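Local coordinates for LYND (Lyngbya aestuarii, PDB 4V1T), which is a YcaO-type heterocyclase that probably uses ATP and magnesium to cyclodehydrate residues of precursor peptides into azoline rings, at residues Q483-S488 with H522-G527; K439-A444 with I491-V496; A107-Q112 with K270-A275; Q112-T117 with L153-T158. One frame throughout, in Å; residues are numbered along the deposited sequence.

Contact 1 (Q483-S488 with H522-G527); sequences QRFDAS and HRFARG
Phe485 turns the edge of its ring to the face of Phe524, Phe485 CD1 standing over the centre of that face, 3.7 Å above its plane. The stack is edge-to-face, with the planes 75° apart. Phe524 has its CG between the backbone N and the carbonyl carbon (chi1 59°), the crowded position, and this sets its ring alongside Phe485. The His522 ring reaches across so that His522 CE1 comes within 3.2 Å of Asp486 N, while Phe524 CD2 lies over the rim of one imidazole face.

Beside the rings, Gln483 ties the two loops with its backbone and its side chain. Gln483 N donates to Arg523 O at 3.0 Å, and a weak bond returns from Arg523 N to Gln483 OE1. The amide making that weak bond is set by NE2, which donates to Pro520 O. A water donates to both Gln483 O and Phe524 O. Asp486 OD1 accepts from Ser488 N (3.2 Å), an Asx turn, and from Ser488 OG as well. Farther out, His452 meets Phe485 edge-to-face, and Ile491 packs on both Phe485 and His522. The whole is an aromatic cluster joining two irregular loops, one kinked by an inverse gamma turn centred on Arg523.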
# COMPACT_ATOMS: atom_id res chain seq x y z
N GLN B 483 -20.45 -0.09 -41.82
CA GLN B 483 -20.98 -0.54 -43.10
C GLN B 483 -22.02 -1.62 -42.83
O GLN B 483 -22.08 -2.18 -41.73
CB GLN B 483 -19.87 -1.08 -44.00
CG GLN B 483 -18.74 -0.10 -44.28
CD GLN B 483 -17.54 -0.76 -44.93
OE1 GLN B 483 -17.65 -1.87 -45.45
NE2 GLN B 483 -16.40 -0.10 -44.88
N ARG B 484 -22.84 -1.92 -43.83
CA ARG B 484 -23.86 -2.95 -43.66
C ARG B 484 -23.24 -4.32 -43.65
O ARG B 484 -22.17 -4.54 -44.18
CB ARG B 484 -24.93 -2.86 -44.76
CG ARG B 484 -25.95 -1.76 -44.52
CD ARG B 484 -27.24 -2.02 -45.24
NE ARG B 484 -28.27 -2.57 -44.35
CZ ARG B 484 -29.32 -1.90 -43.87
NH1 ARG B 484 -29.52 -0.62 -44.18
NH2 ARG B 484 -30.17 -2.52 -43.08
N PHE B 485 -23.92 -5.25 -43.01
CA PHE B 485 -23.47 -6.63 -42.96
C PHE B 485 -23.87 -7.39 -44.21
O PHE B 485 -25.04 -7.70 -44.41
CB PHE B 485 -24.08 -7.30 -41.74
CG PHE B 485 -23.73 -8.74 -41.62
CD1 PHE B 485 -22.45 -9.12 -41.31
CD2 PHE B 485 -24.69 -9.72 -41.81
CE1 PHE B 485 -22.12 -10.44 -41.20
CE2 PHE B 485 -24.37 -11.05 -41.69
CZ PHE B 485 -23.08 -11.41 -41.39
N ASP B 486 -22.89 -7.68 -45.07
CA ASP B 486 -23.11 -8.55 -46.24
C ASP B 486 -23.20 -10.02 -45.80
O ASP B 486 -22.19 -10.70 -45.59
CB ASP B 486 -21.98 -8.37 -47.26
CG ASP B 486 -22.22 -9.16 -48.54
OD1 ASP B 486 -23.33 -9.69 -48.73
OD2 ASP B 486 -21.29 -9.24 -49.36
N ALA B 487 -24.43 -10.51 -45.69
CA ALA B 487 -24.69 -11.85 -45.18
C ALA B 487 -24.15 -12.94 -46.11
O ALA B 487 -24.05 -14.10 -45.71
CB ALA B 487 -26.17 -12.04 -44.94
N SER B 488 -23.81 -12.56 -47.34
CA SER B 488 -23.24 -13.52 -48.28
C SER B 488 -21.80 -13.86 -47.92
O SER B 488 -21.28 -14.89 -48.34
CB SER B 488 -23.32 -12.97 -49.71
OG SER B 488 -22.37 -11.94 -49.90
N HIS B 522 -15.57 -4.39 -45.51
CA HIS B 522 -16.60 -5.11 -44.76
C HIS B 522 -16.49 -4.86 -43.25
O HIS B 522 -16.51 -5.79 -42.44
CB HIS B 522 -16.52 -6.60 -45.07
CG HIS B 522 -17.71 -7.39 -44.64
ND1 HIS B 522 -18.96 -6.82 -44.45
CD2 HIS B 522 -17.87 -8.71 -44.39
CE1 HIS B 522 -19.81 -7.76 -44.08
NE2 HIS B 522 -19.18 -8.92 -44.04
N ARG B 523 -16.39 -3.59 -42.88
CA ARG B 523 -16.31 -3.21 -41.48
C ARG B 523 -17.70 -2.96 -40.94
O ARG B 523 -18.16 -1.82 -40.87
CB ARG B 523 -15.42 -1.97 -41.31
CG ARG B 523 -13.97 -2.19 -41.68
CD ARG B 523 -13.02 -1.36 -40.82
NE ARG B 523 -12.20 -0.46 -41.62
CZ ARG B 523 -10.95 -0.70 -42.03
NH1 ARG B 523 -10.34 -1.84 -41.71
NH2 ARG B 523 -10.31 0.20 -42.76
N PHE B 524 -18.38 -4.03 -40.55
CA PHE B 524 -19.80 -3.96 -40.20
C PHE B 524 -20.06 -3.80 -38.71
O PHE B 524 -21.21 -3.77 -38.28
CB PHE B 524 -20.53 -5.21 -40.70
CG PHE B 524 -20.00 -6.49 -40.14
CD1 PHE B 524 -20.40 -6.94 -38.90
CD2 PHE B 524 -19.09 -7.25 -40.87
CE1 PHE B 524 -19.89 -8.12 -38.38
CE2 PHE B 524 -18.59 -8.43 -40.36
CZ PHE B 524 -18.99 -8.87 -39.12
N ALA B 525 -18.99 -3.68 -37.91
CA ALA B 525 -19.15 -3.51 -36.48
C ALA B 525 -17.85 -3.11 -35.81
O ALA B 525 -16.77 -3.42 -36.30
CB ALA B 525 -19.67 -4.80 -35.85
N ARG B 526 -17.98 -2.40 -34.69
CA ARG B 526 -16.89 -2.17 -33.74
C ARG B 526 -17.35 -2.65 -32.37
O ARG B 526 -18.40 -2.22 -31.88
CB ARG B 526 -16.52 -0.68 -33.66
CG ARG B 526 -15.66 -0.19 -34.79
CD ARG B 526 -15.51 1.32 -34.75
NE ARG B 526 -14.82 1.82 -35.93
CZ ARG B 526 -14.60 3.11 -36.19
NH1 ARG B 526 -15.02 4.05 -35.34
NH2 ARG B 526 -13.97 3.46 -37.30
N GLY B 527 -16.59 -3.55 -31.77
CA GLY B 527 -16.93 -4.06 -30.45
C GLY B 527 -17.02 -2.95 -29.42
O GLY B 527 -16.10 -2.16 -29.28
O HOH W 1 -23.68 -3.16 -39.46

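Contact 2 (K439-A444 with I491-V496)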
# COMPACT_ATOMS: atom_id res chain seq x y z
N LYS B 439 -15.52 -19.76 -35.32
CA LYS B 439 -15.79 -20.69 -36.40
C LYS B 439 -16.17 -19.90 -37.65
O LYS B 439 -17.03 -19.04 -37.59
CB LYS B 439 -16.89 -21.67 -36.01
CG LYS B 439 -17.08 -22.79 -37.03
CD LYS B 439 -17.82 -23.99 -36.44
CE LYS B 439 -19.26 -23.65 -36.11
NZ LYS B 439 -20.01 -24.85 -35.64
N ARG B 440 -15.52 -20.21 -38.76
CA ARG B 440 -15.78 -19.53 -40.04
C ARG B 440 -17.02 -20.11 -40.71
O ARG B 440 -17.08 -21.29 -41.00
CB ARG B 440 -14.57 -19.67 -40.96
CG ARG B 440 -14.68 -18.99 -42.31
CD ARG B 440 -13.40 -19.16 -43.11
NE ARG B 440 -13.44 -18.48 -44.40
CZ ARG B 440 -13.90 -19.02 -45.53
NH1 ARG B 440 -14.37 -20.26 -45.55
NH2 ARG B 440 -13.90 -18.31 -46.65
N ALA B 441 -18.01 -19.26 -40.95
CA ALA B 441 -19.25 -19.71 -41.55
C ALA B 441 -20.07 -18.52 -42.02
O ALA B 441 -19.83 -17.39 -41.60
CB ALA B 441 -20.05 -20.52 -40.56
N THR B 442 -21.03 -18.79 -42.89
CA THR B 442 -21.97 -17.76 -43.32
C THR B 442 -23.22 -17.78 -42.44
O THR B 442 -23.44 -18.72 -41.68
CB THR B 442 -22.40 -17.95 -44.79
OG1 THR B 442 -23.36 -19.01 -44.87
CG2 THR B 442 -21.20 -18.26 -45.68
N LEU B 443 -24.02 -16.73 -42.55
CA LEU B 443 -25.27 -16.63 -41.79
C LEU B 443 -26.15 -17.84 -42.07
O LEU B 443 -26.85 -18.33 -41.18
CB LEU B 443 -26.01 -15.34 -42.14
CG LEU B 443 -27.31 -15.00 -41.40
CD1 LEU B 443 -27.48 -13.50 -41.33
CD2 LEU B 443 -28.54 -15.61 -42.08
N ALA B 444 -26.10 -18.33 -43.31
CA ALA B 444 -26.97 -19.41 -43.76
C ALA B 444 -26.61 -20.76 -43.13
O ALA B 444 -27.49 -21.47 -42.66
CB ALA B 444 -26.92 -19.53 -45.28
N ILE B 491 -17.76 -15.37 -42.47
CA ILE B 491 -17.18 -14.56 -41.40
C ILE B 491 -16.91 -15.44 -40.20
O ILE B 491 -17.28 -16.61 -40.19
CB ILE B 491 -18.12 -13.42 -40.97
CG1 ILE B 491 -19.43 -14.02 -40.44
CG2 ILE B 491 -18.37 -12.48 -42.15
CD1 ILE B 491 -20.46 -13.00 -40.09
N GLU B 492 -16.24 -14.88 -39.20
CA GLU B 492 -15.97 -15.61 -37.96
C GLU B 492 -17.05 -15.34 -36.93
O GLU B 492 -17.27 -14.20 -36.52
CB GLU B 492 -14.60 -15.24 -37.42
CG GLU B 492 -13.47 -15.81 -38.27
CD GLU B 492 -12.09 -15.56 -37.70
OE1 GLU B 492 -11.89 -14.50 -37.07
OE2 GLU B 492 -11.21 -16.41 -37.90
N TRP B 493 -17.75 -16.40 -36.53
CA TRP B 493 -18.77 -16.31 -35.48
C TRP B 493 -18.21 -16.86 -34.18
O TRP B 493 -17.43 -17.82 -34.19
CB TRP B 493 -20.03 -17.08 -35.85
CG TRP B 493 -20.70 -16.64 -37.13
CD1 TRP B 493 -20.33 -16.97 -38.40
CD2 TRP B 493 -21.86 -15.81 -37.25
NE1 TRP B 493 -21.20 -16.40 -39.30
CE2 TRP B 493 -22.14 -15.67 -38.62
CE3 TRP B 493 -22.69 -15.15 -36.33
CZ2 TRP B 493 -23.22 -14.92 -39.10
CZ3 TRP B 493 -23.74 -14.41 -36.80
CH2 TRP B 493 -24.00 -14.29 -38.18
N THR B 494 -18.58 -16.23 -33.07
CA THR B 494 -18.15 -16.68 -31.75
C THR B 494 -19.33 -17.28 -30.99
O THR B 494 -20.39 -16.66 -30.92
CB THR B 494 -17.54 -15.51 -30.94
OG1 THR B 494 -16.21 -15.26 -31.41
CG2 THR B 494 -17.48 -15.84 -29.45
N PRO B 495 -19.16 -18.49 -30.43
CA PRO B 495 -20.24 -19.08 -29.65
C PRO B 495 -20.52 -18.29 -28.38
O PRO B 495 -19.59 -17.91 -27.68
CB PRO B 495 -19.72 -20.48 -29.32
CG PRO B 495 -18.25 -20.35 -29.35
CD PRO B 495 -17.97 -19.37 -30.45
N VAL B 496 -21.80 -18.08 -28.10
CA VAL B 496 -22.23 -17.39 -26.90
C VAL B 496 -23.29 -18.25 -26.22
O VAL B 496 -24.09 -18.92 -26.88
CB VAL B 496 -22.81 -15.99 -27.21
CG1 VAL B 496 -21.76 -15.11 -27.86
CG2 VAL B 496 -24.03 -16.10 -28.11
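The indole of Trp493 lies along the end of segment 439-444, its pyrrole edge turned to the backbone of Ala441. With CG anti to the carbonyl carbon (chi1 -59°), the ring is placed so that Trp493 NE1 donates to Ala441 O at 2.9 Å. The oxygen sits in the indole plane, but the donor stands well above the carbonyl plane and the bond is bent, 134° at the hydrogen. Ala441 O also takes a much straighter bond from Ile491 N (3.0 Å), so two N-H groups grip one carbonyl.

Ile491 puts CG1 in the crowded position between its backbone N and carbonyl carbon, and its CD1 reaches over the rim of one indole face, 3.2 Å above the plane. Farther along the ring, Trp493 CZ2 lies 3.8 Å from Leu443 CA, and Ala441 CB comes to 4.2 Å from Trp493 CD1. Lys439, Ala441, Ile491 and Trp493 share this face of the sheet; Arg440 and Glu492 share the other, a non-hydrogen-bonded antiparallel pair between two hydrogen-bonded ones.

Thr442 is the N-cap of helix 443-446, which turns away directly after the strand. Leu446 of that helix packs on Trp493, and Pro508 of strand 503-508 touches the indole too. Strand 491-498 itself pairs with 439-441, with 503-508 and with 716-719.

Contact 3 (A107-Q112 with K270-A275); sequences AEALRQ and KYHVNA
Gln112 reaches back over the end of helix 103-109 with CG anti to the carbonyl carbon (chi1 -68°) and the chain extended beyond it. This brings Gln112 NE2 to Ala109 O at 2.8 Å, on a lone pair of the carbonyl and in the plane of the amide, with a nearly straight bond of 169°. Gln112 N binds Ala109 O too, at 3.2 Å, closing a type I turn from Ala109 to Gln112, so backbone and side chain of one residue hold one carbonyl. NE2 also donates to Ile268 O, on the long helix 250-275. The amide is thereby fixed in rotation, and Gln112 OE1 comes to the edge of the Tyr271 ring, 3.4 Å from Tyr271 CD2, the two planes only 9° apart.

His272 has CG anti to its backbone N and lays one imidazole face over Ala109, whose CA sits 3.8 Å above the plane toward the rim. His272 CB meets Ala109 CB at 3.3 Å, a tight methyl-to-methylene contact, and Gln112 NE2 stands 3.7 Å from that same His272 CB. An alanine in place of Gln112 would remove the amide and would probably loosen the turn and its tie to Ile268. Between the two segments the contact is van der Waals packing without a hydrogen bond; the polar link from turn to helix runs through the Gln112 amide to Ile268 O.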
# COMPACT_ATOMS: atom_id res chain seq x y z
N ALA B 107 29.78 -22.86 -1.16
CA ALA B 107 31.06 -22.92 -1.85
C ALA B 107 30.99 -23.87 -3.05
O ALA B 107 31.55 -23.59 -4.11
CB ALA B 107 32.15 -23.35 -0.89
N GLU B 108 30.30 -24.99 -2.87
CA GLU B 108 30.17 -25.97 -3.94
C GLU B 108 29.26 -25.44 -5.06
O GLU B 108 29.55 -25.61 -6.25
CB GLU B 108 29.62 -27.29 -3.40
CG GLU B 108 30.19 -28.53 -4.08
CD GLU B 108 31.63 -28.82 -3.68
OE1 GLU B 108 32.00 -28.55 -2.52
OE2 GLU B 108 32.38 -29.30 -4.55
N ALA B 109 28.17 -24.80 -4.68
CA ALA B 109 27.23 -24.26 -5.65
C ALA B 109 27.88 -23.20 -6.54
O ALA B 109 27.57 -23.10 -7.72
CB ALA B 109 26.03 -23.68 -4.95
N LEU B 110 28.77 -22.42 -5.95
CA LEU B 110 29.43 -21.33 -6.66
C LEU B 110 30.40 -21.82 -7.73
O LEU B 110 30.85 -21.02 -8.55
CB LEU B 110 30.16 -20.42 -5.66
CG LEU B 110 29.29 -19.54 -4.76
CD1 LEU B 110 30.16 -18.81 -3.74
CD2 LEU B 110 28.50 -18.53 -5.56
N ARG B 111 30.73 -23.11 -7.72
CA ARG B 111 31.63 -23.70 -8.71
C ARG B 111 30.93 -23.99 -10.03
O ARG B 111 31.57 -24.37 -11.00
CB ARG B 111 32.24 -25.00 -8.19
CG ARG B 111 33.17 -24.82 -7.01
CD ARG B 111 33.77 -26.14 -6.57
NE ARG B 111 34.61 -26.01 -5.38
CZ ARG B 111 35.26 -24.90 -5.03
NH1 ARG B 111 35.19 -23.80 -5.77
NH2 ARG B 111 35.99 -24.88 -3.92
N GLN B 112 29.62 -23.84 -10.06
CA GLN B 112 28.85 -24.07 -11.28
C GLN B 112 29.16 -22.97 -12.30
O GLN B 112 29.01 -21.79 -11.99
CB GLN B 112 27.35 -24.07 -10.98
CG GLN B 112 26.88 -25.25 -10.15
CD GLN B 112 25.43 -25.08 -9.71
OE1 GLN B 112 24.53 -25.69 -10.27
NE2 GLN B 112 25.21 -24.25 -8.69
N LYS B 270 20.71 -21.27 -4.71
CA LYS B 270 19.36 -21.78 -4.54
C LYS B 270 19.12 -23.03 -5.40
O LYS B 270 18.55 -24.02 -4.94
CB LYS B 270 18.36 -20.68 -4.89
CG LYS B 270 16.90 -21.11 -4.91
CD LYS B 270 16.01 -19.97 -4.44
CE LYS B 270 14.55 -20.24 -4.67
NZ LYS B 270 13.74 -19.01 -4.42
N TYR B 271 19.58 -22.97 -6.63
CA TYR B 271 19.38 -24.07 -7.57
C TYR B 271 20.13 -25.32 -7.13
O TYR B 271 19.61 -26.43 -7.25
CB TYR B 271 19.85 -23.65 -8.96
CG TYR B 271 19.93 -24.79 -9.94
CD1 TYR B 271 18.79 -25.43 -10.40
CD2 TYR B 271 21.16 -25.24 -10.40
CE1 TYR B 271 18.86 -26.47 -11.31
CE2 TYR B 271 21.24 -26.28 -11.31
CZ TYR B 271 20.09 -26.88 -11.76
OH TYR B 271 20.16 -27.92 -12.66
N HIS B 272 21.34 -25.13 -6.62
CA HIS B 272 22.16 -26.23 -6.16
C HIS B 272 21.48 -26.96 -5.00
O HIS B 272 21.44 -28.18 -4.98
CB HIS B 272 23.54 -25.72 -5.73
CG HIS B 272 24.42 -26.78 -5.15
ND1 HIS B 272 25.07 -27.71 -5.93
CD2 HIS B 272 24.77 -27.05 -3.87
CE1 HIS B 272 25.77 -28.52 -5.16
NE2 HIS B 272 25.61 -28.13 -3.90
N VAL B 273 20.93 -26.20 -4.05
CA VAL B 273 20.36 -26.78 -2.84
C VAL B 273 19.00 -27.42 -3.12
O VAL B 273 18.52 -28.19 -2.30
CB VAL B 273 20.23 -25.71 -1.73
CG1 VAL B 273 19.65 -26.29 -0.44
CG2 VAL B 273 21.59 -25.12 -1.42
N ASN B 274 18.40 -27.10 -4.26
CA ASN B 274 17.10 -27.68 -4.63
C ASN B 274 17.19 -28.82 -5.65
O ASN B 274 16.20 -29.51 -5.88
CB ASN B 274 16.15 -26.60 -5.15
CG ASN B 274 15.47 -25.79 -4.04
OD1 ASN B 274 14.79 -24.81 -4.33
ND2 ASN B 274 15.64 -26.20 -2.78
N ALA B 275 18.36 -29.00 -6.25
CA ALA B 275 18.57 -30.15 -7.13
C ALA B 275 18.33 -31.40 -6.30
O ALA B 275 17.46 -32.22 -6.61
CB ALA B 275 19.98 -30.15 -7.70

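Contact 4 (Q112-T117 with L153-T158)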
# COMPACT_ATOMS: atom_id res chain seq x y z
N GLN B 112 29.62 -23.84 -10.06
CA GLN B 112 28.85 -24.07 -11.28
C GLN B 112 29.16 -22.97 -12.30
O GLN B 112 29.01 -21.79 -11.99
CB GLN B 112 27.35 -24.07 -10.98
CG GLN B 112 26.88 -25.25 -10.15
CD GLN B 112 25.43 -25.08 -9.71
OE1 GLN B 112 24.53 -25.69 -10.27
NE2 GLN B 112 25.21 -24.25 -8.69
N PRO B 113 29.60 -23.36 -13.51
CA PRO B 113 29.87 -22.33 -14.49
C PRO B 113 28.60 -21.73 -15.09
O PRO B 113 27.54 -22.37 -15.10
CB PRO B 113 30.70 -23.05 -15.56
CG PRO B 113 30.33 -24.48 -15.43
CD PRO B 113 29.93 -24.71 -14.00
N VAL B 114 28.72 -20.51 -15.60
CA VAL B 114 27.62 -19.77 -16.21
C VAL B 114 28.04 -19.31 -17.62
O VAL B 114 29.24 -19.22 -17.91
CB VAL B 114 27.26 -18.56 -15.31
CG1 VAL B 114 26.75 -17.37 -16.09
CG2 VAL B 114 26.24 -18.99 -14.26
N THR B 115 27.06 -19.05 -18.48
CA THR B 115 27.34 -18.48 -19.80
C THR B 115 26.70 -17.11 -19.91
O THR B 115 25.60 -16.89 -19.40
CB THR B 115 26.84 -19.37 -20.96
OG1 THR B 115 25.43 -19.57 -20.85
CG2 THR B 115 27.55 -20.72 -20.93
N LEU B 116 27.41 -16.19 -20.57
CA LEU B 116 26.89 -14.86 -20.89
C LEU B 116 26.64 -14.77 -22.39
O LEU B 116 27.42 -15.30 -23.19
CB LEU B 116 27.86 -13.76 -20.47
CG LEU B 116 28.39 -13.81 -19.03
CD1 LEU B 116 29.12 -12.51 -18.70
CD2 LEU B 116 27.29 -14.08 -18.02
N THR B 117 25.55 -14.10 -22.77
CA THR B 117 25.18 -13.94 -24.18
C THR B 117 24.65 -12.53 -24.44
O THR B 117 23.59 -12.18 -23.94
CB THR B 117 24.11 -14.97 -24.61
OG1 THR B 117 24.47 -16.28 -24.14
CG2 THR B 117 23.97 -15.00 -26.13
N LEU B 153 22.96 -21.87 -15.77
CA LEU B 153 22.33 -20.59 -16.09
C LEU B 153 22.98 -19.89 -17.27
O LEU B 153 24.19 -19.71 -17.30
CB LEU B 153 22.36 -19.67 -14.88
CG LEU B 153 21.58 -18.37 -15.02
CD1 LEU B 153 20.09 -18.63 -15.01
CD2 LEU B 153 21.98 -17.41 -13.93
N ASN B 154 22.16 -19.50 -18.24
CA ASN B 154 22.61 -18.62 -19.32
C ASN B 154 22.12 -17.21 -19.03
O ASN B 154 20.93 -16.99 -18.86
CB ASN B 154 22.10 -19.11 -20.68
CG ASN B 154 22.61 -18.27 -21.84
OD1 ASN B 154 23.74 -17.78 -21.83
ND2 ASN B 154 21.76 -18.08 -22.84
N VAL B 155 23.05 -16.26 -18.94
CA VAL B 155 22.70 -14.87 -18.69
C VAL B 155 22.71 -14.07 -19.99
O VAL B 155 23.72 -14.01 -20.69
CB VAL B 155 23.68 -14.23 -17.70
CG1 VAL B 155 23.24 -12.83 -17.35
CG2 VAL B 155 23.78 -15.08 -16.45
N VAL B 156 21.57 -13.45 -20.30
CA VAL B 156 21.41 -12.70 -21.54
C VAL B 156 21.34 -11.20 -21.25
O VAL B 156 20.43 -10.74 -20.56
CB VAL B 156 20.15 -13.14 -22.30
CG1 VAL B 156 20.03 -12.37 -23.62
CG2 VAL B 156 20.18 -14.63 -22.57
N LEU B 157 22.31 -10.45 -21.77
CA LEU B 157 22.34 -9.00 -21.60
C LEU B 157 21.73 -8.35 -22.83
O LEU B 157 22.20 -8.58 -23.95
CB LEU B 157 23.76 -8.49 -21.40
CG LEU B 157 24.75 -9.36 -20.62
CD1 LEU B 157 26.03 -8.58 -20.39
CD2 LEU B 157 24.19 -9.81 -19.29
N THR B 158 20.69 -7.54 -22.63
CA THR B 158 20.00 -6.90 -23.73
C THR B 158 19.92 -5.40 -23.49
O THR B 158 20.14 -4.95 -22.37
CB THR B 158 18.57 -7.45 -23.92
OG1 THR B 158 18.01 -6.95 -25.14
CG2 THR B 158 17.67 -7.08 -22.74
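Two neighbouring parallel strands, 114-118 and 154-157, run through the parallel half of a seven-stranded mixed sheet. Strand 114-118 leads through helix 124-135 to the parallel outer strand 141-142, a beta-alpha-beta crossover, and the chain then returns past its own first strand to lay down 154-157 on the other side. Four bonds stitch the pair: Thr115 N gives to Leu153 O, Val155 N to Thr115 O, Thr117 N to Val155 O and Leu157 N to Thr117 O. The bond from Val155 N to Thr115 O is short, 2.7 Å, almost straight at 175° and nearly along the C=O axis.

The tight side is that of Leu116 and Val155, which lie side by side pointing the same way, Leu116 CD2 3.6 Å from Val155 CB. Val114 CG1 comes up obliquely to Val155 CG2 at 3.8 Å. Val127 and Leu130 of helix 124-135 cover Leu116, and Ile264 of helix 250-275 touches Val155.

The other face, of Thr115, Thr117, Asn154 and Val156, is more polar and less fully buried, with Thr117 and Asn154 partly exposed. Here Asn154 holds CG anti to its backbone N and crosses both threonines at about a right angle. An alanine at Asn154 would remove the amide set against both hydroxyls and would probably leave this face less well packed beside Trp180. Thr115 puts its hydroxyl in the crowded position between backbone N and carbonyl carbon (chi1 60°), which brings Thr115 OG1 to 3.4 Å from Asn154 CB.

How the contacts relate
The four contacts fall into two distant pairs. Contacts 3 and 4 come first along the chain, share Gln112 and have centres about 16 Å apart: helix 103-109 is followed by strand 114-118, and contact 4 is nested inside the loop that contact 3 closes. Helix 250-275 borders both. Contacts 1 and 2 belong to the YcaO cyclodehydratase part, centres about 13 Å apart, and their segments alternate along the chain. They touch directly, Phe485 CE1 meeting Ile491 CD1 at 3.2 Å, so the aromatic loops pack on the end of the antiparallel sheet. Between contacts 2 and 4 the nearest atoms are about 33 Å apart, consistent with separately packed parts of one elongated chain.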